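Local coordinates for putative regulatory protein (Streptomyces coelicolor A3, PDB 2PZ9) that probably binds DNA as a transcriptional regulator of the TetR family, at residues K40-F43 against A44-I48; D116-R119 against L120-G124. All coordinates share one frame; numbering follows the deposited sequence.

In the fold
Two one-turn contacts, each within a single helix, lie where a TetR-family regulator joins its N-terminal DNA-binding part to its C-terminal part. Interaction 1 comes first along the chain, on helix 32-50 of the TetR-type DNA-binding region; interaction 2 follows on helix 115-127 of the C-terminal region. Their centres lie about 8 Å apart, and they touch. The carbonyl oxygen Ala-44 O probably accepts hydrogen bonds from both Arg-119 NH1 and Trp-123 NE1, each at 2.7 Å, while the Trp-123 ring packs on Gly-47. Helix 74-92 contacts both interactions, through Tyr-78 and Val-81 among others, and these shared contacts join the DNA-binding part to the C-terminal part.

Interaction 1 of 2, residues K40-F43 against A44-I48; sequences KEEF and ARHGI
Lys-40 O accepts from Ala-44 N at 3.2 Å, and the same i to i+4 alpha-helical pattern links Glu-42 to His-46 and Phe-43 to Gly-47 along helix 32-50, the first helix of the TetR-type DNA-binding domain. The Arg-45 N bond to Glu-41 O is weak at 3.4 Å. That carbonyl has a second donor, for Arg-45 NH1 reaches Glu-41 O at 3.0 Å from above the carbonyl plane, with the oxygen at the edge of the guanidinium and in its plane. Glu-41 and Arg-45 run side by side, and a salt bridge joins Glu-41 OE1 to Arg-45 NH2 at 3.2 Å; carboxylate and guanidinium are turned 80° apart. One residue further on, Glu-42, its CG anti to the backbone N (chi1 179°) and its chain bent at chi2, brings its carboxylate obliquely to the His-46 ring, the planes inclined by 37° and OE2 of Glu-42 lying 3.1 Å from ND1 of His-46. OE2 of Glu-42 also forms a salt bridge with Arg-55 NH1 and accepts a hydrogen bond from Arg-52 N, which tie this helix to the predicted helix-turn-helix. Phe-43, edge-to-face with Tyr-78 of helix 74-92, brings its ring edge to Gly-47, with CD1 of Phe-43 3.6 Å from Gly-47 O.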
# COMPACT_ATOMS: atom_id res chain seq x y z
N LYS A 40 10.55 11.85 -13.27
CA LYS A 40 9.28 11.38 -12.71
C LYS A 40 8.84 10.09 -13.36
O LYS A 40 8.44 9.13 -12.69
CB LYS A 40 8.18 12.39 -12.97
CG LYS A 40 7.86 13.32 -11.85
CD LYS A 40 6.34 13.59 -11.88
CE LYS A 40 5.97 15.06 -11.62
NZ LYS A 40 6.36 15.97 -12.74
N GLU A 41 8.88 10.07 -14.69
CA GLU A 41 8.33 8.97 -15.47
C GLU A 41 9.26 7.76 -15.38
O GLU A 41 8.78 6.63 -15.30
CB GLU A 41 8.17 9.45 -16.89
CG GLU A 41 7.13 8.77 -17.70
CD GLU A 41 7.56 8.64 -19.16
OE1 GLU A 41 6.93 7.83 -19.89
OE2 GLU A 41 8.54 9.31 -19.59
N GLU A 42 10.57 8.00 -15.35
CA GLU A 42 11.60 6.95 -15.16
C GLU A 42 11.70 6.35 -13.74
O GLU A 42 12.00 5.16 -13.60
CB GLU A 42 12.98 7.48 -15.57
CG GLU A 42 14.14 6.48 -15.39
CD GLU A 42 14.25 5.46 -16.51
OE1 GLU A 42 13.59 5.63 -17.56
OE2 GLU A 42 15.00 4.47 -16.34
N PHE A 43 11.50 7.16 -12.71
CA PHE A 43 11.46 6.63 -11.34
C PHE A 43 10.21 5.79 -11.07
O PHE A 43 10.30 4.75 -10.44
CB PHE A 43 11.59 7.75 -10.30
CG PHE A 43 12.98 8.37 -10.23
CD1 PHE A 43 14.14 7.58 -10.38
CD2 PHE A 43 13.14 9.74 -9.99
CE1 PHE A 43 15.43 8.16 -10.30
CE2 PHE A 43 14.42 10.32 -9.91
CZ PHE A 43 15.56 9.52 -10.07
N ALA A 44 9.05 6.22 -11.55
CA ALA A 44 7.84 5.44 -11.39
C ALA A 44 7.98 4.05 -12.04
O ALA A 44 7.57 3.05 -11.47
CB ALA A 44 6.62 6.18 -11.93
N ARG A 45 8.59 4.00 -13.22
CA ARG A 45 8.84 2.75 -13.94
C ARG A 45 9.80 1.81 -13.23
O ARG A 45 9.48 0.67 -12.96
CB ARG A 45 9.42 3.06 -15.31
CG ARG A 45 8.56 2.67 -16.47
CD ARG A 45 9.10 3.29 -17.75
NE ARG A 45 8.02 3.56 -18.70
CZ ARG A 45 7.17 4.59 -18.61
NH1 ARG A 45 7.25 5.47 -17.61
NH2 ARG A 45 6.21 4.74 -19.53
N HIS A 46 10.99 2.30 -12.95
CA HIS A 46 12.09 1.39 -12.67
C HIS A 46 12.60 1.51 -11.25
O HIS A 46 13.41 0.70 -10.80
CB HIS A 46 13.22 1.65 -13.66
CG HIS A 46 12.83 1.42 -15.09
ND1 HIS A 46 12.67 2.45 -16.00
CD2 HIS A 46 12.59 0.27 -15.78
CE1 HIS A 46 12.34 1.95 -17.18
NE2 HIS A 46 12.29 0.63 -17.07
N GLY A 47 12.11 2.52 -10.54
CA GLY A 47 12.63 2.88 -9.22
C GLY A 47 13.96 3.57 -9.36
O GLY A 47 14.32 4.00 -10.46
N ILE A 48 14.68 3.67 -8.25
CA ILE A 48 16.00 4.34 -8.21
C ILE A 48 17.14 3.49 -8.81
O ILE A 48 17.72 3.88 -9.82
CB ILE A 48 16.40 4.74 -6.78
CG1 ILE A 48 15.29 5.54 -6.11
CG2 ILE A 48 17.77 5.46 -6.77
CD1 ILE A 48 15.28 5.38 -4.62

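Interaction 2 of 2, residues D116-R119 against L120-G124; sequences DHYR and LITWG
His-117 and Ile-121, one turn apart on helix 115-127 of the TetR C-terminal region, meet with the methyl CD1 of Ile-121 at the imidazole edge, 3.7 Å from His-117 CD2. Ile-121 holds CG1 between its backbone N and carbonyl carbon (chi1 59°), and from there the branch runs out to the ring. Replacing Ile-121 by an alanine removes both CD1 and CG2 and is likely to leave that edge of the imidazole without its aliphatic neighbour. Next along the helix, Thr-122 OG1 lies over one face of the Tyr-118 ring, 3.6 Å from CE2 of that ring. The same hydroxyl donates to Tyr-118 O at 2.6 Å, while Thr-122 N reaches Tyr-118 O at 3.0 Å from the opposite face of the carbonyl plane; two bonds thus grip one oxygen. Arg-119 and Trp-123 point the same way with guanidinium and indole planes 90° apart, and Trp-123 NE1 stands over the guanidinium face, 3.9 Å from Arg-119 NH1. Both nitrogens turn to Ala-44 O of helix 32-50, and Arg-119 NH2 bonds Leu-126 O of the second subunit. Leu-120 packs on Phe-43 of helix 32-50 and on Val-81 of helix 74-92, whose Tyr-78 hydroxyl bonds Leu-120 O, setting helix 115-127 against both.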
# COMPACT_ATOMS: atom_id res chain seq x y z
N ASP A 116 1.45 7.42 -11.09
CA ASP A 116 2.88 7.23 -10.95
C ASP A 116 3.53 8.00 -9.78
O ASP A 116 4.70 7.77 -9.46
CB ASP A 116 3.55 7.54 -12.28
CG ASP A 116 3.33 8.98 -12.73
OD1 ASP A 116 2.44 9.69 -12.17
OD2 ASP A 116 4.07 9.40 -13.65
N HIS A 117 2.78 8.89 -9.12
CA HIS A 117 3.26 9.48 -7.87
C HIS A 117 3.28 8.34 -6.89
O HIS A 117 4.23 8.18 -6.10
CB HIS A 117 2.32 10.59 -7.37
CG HIS A 117 2.67 11.13 -6.00
ND1 HIS A 117 2.45 12.45 -5.64
CD2 HIS A 117 3.22 10.54 -4.90
CE1 HIS A 117 2.84 12.64 -4.39
NE2 HIS A 117 3.32 11.50 -3.92
N TYR A 118 2.22 7.54 -6.95
CA TYR A 118 2.10 6.41 -6.07
C TYR A 118 3.24 5.40 -6.24
O TYR A 118 3.86 4.98 -5.25
CB TYR A 118 0.74 5.75 -6.24
CG TYR A 118 0.59 4.56 -5.33
CD1 TYR A 118 0.23 4.73 -3.99
CD2 TYR A 118 0.87 3.27 -5.78
CE1 TYR A 118 0.10 3.65 -3.14
CE2 TYR A 118 0.76 2.17 -4.92
CZ TYR A 118 0.37 2.38 -3.61
OH TYR A 118 0.25 1.30 -2.76
N ARG A 119 3.52 5.02 -7.49
CA ARG A 119 4.64 4.12 -7.82
C ARG A 119 5.92 4.69 -7.29
O ARG A 119 6.72 4.00 -6.66
CB ARG A 119 4.83 4.01 -9.32
CG ARG A 119 3.77 3.30 -10.08
CD ARG A 119 4.46 2.59 -11.21
NE ARG A 119 4.47 1.15 -10.97
CZ ARG A 119 5.40 0.29 -11.37
NH1 ARG A 119 6.48 0.68 -12.04
NH2 ARG A 119 5.25 -1.00 -11.09
N LEU A 120 6.12 5.96 -7.57
CA LEU A 120 7.34 6.64 -7.21
C LEU A 120 7.59 6.73 -5.70
O LEU A 120 8.74 6.53 -5.27
CB LEU A 120 7.45 7.99 -7.93
CG LEU A 120 8.59 8.92 -7.59
CD1 LEU A 120 8.83 9.83 -8.74
CD2 LEU A 120 8.20 9.73 -6.38
N ILE A 121 6.58 7.01 -4.88
CA ILE A 121 6.90 6.95 -3.45
C ILE A 121 7.05 5.54 -2.91
O ILE A 121 7.87 5.31 -2.01
CB ILE A 121 6.02 7.81 -2.51
CG1 ILE A 121 4.54 7.41 -2.61
CG2 ILE A 121 6.38 9.35 -2.67
CD1 ILE A 121 3.59 8.37 -1.90
N THR A 122 6.29 4.61 -3.47
CA THR A 122 6.40 3.20 -3.06
C THR A 122 7.80 2.64 -3.33
O THR A 122 8.37 1.97 -2.48
CB THR A 122 5.36 2.31 -3.77
OG1 THR A 122 4.07 2.94 -3.71
CG2 THR A 122 5.29 0.93 -3.13
N TRP A 123 8.37 2.93 -4.50
CA TRP A 123 9.75 2.56 -4.75
C TRP A 123 10.65 3.07 -3.65
O TRP A 123 11.53 2.35 -3.18
CB TRP A 123 10.21 3.18 -6.04
CG TRP A 123 9.76 2.53 -7.25
CD1 TRP A 123 8.84 3.00 -8.14
CD2 TRP A 123 10.23 1.28 -7.79
NE1 TRP A 123 8.70 2.13 -9.20
CE2 TRP A 123 9.55 1.07 -9.02
CE3 TRP A 123 11.17 0.32 -7.37
CZ2 TRP A 123 9.77 -0.06 -9.81
CZ3 TRP A 123 11.39 -0.80 -8.16
CH2 TRP A 123 10.69 -0.98 -9.37
N GLY A 124 10.43 4.31 -3.23
CA GLY A 124 11.23 4.94 -2.21
C GLY A 124 11.08 4.32 -0.84
O GLY A 124 12.05 4.26 -0.08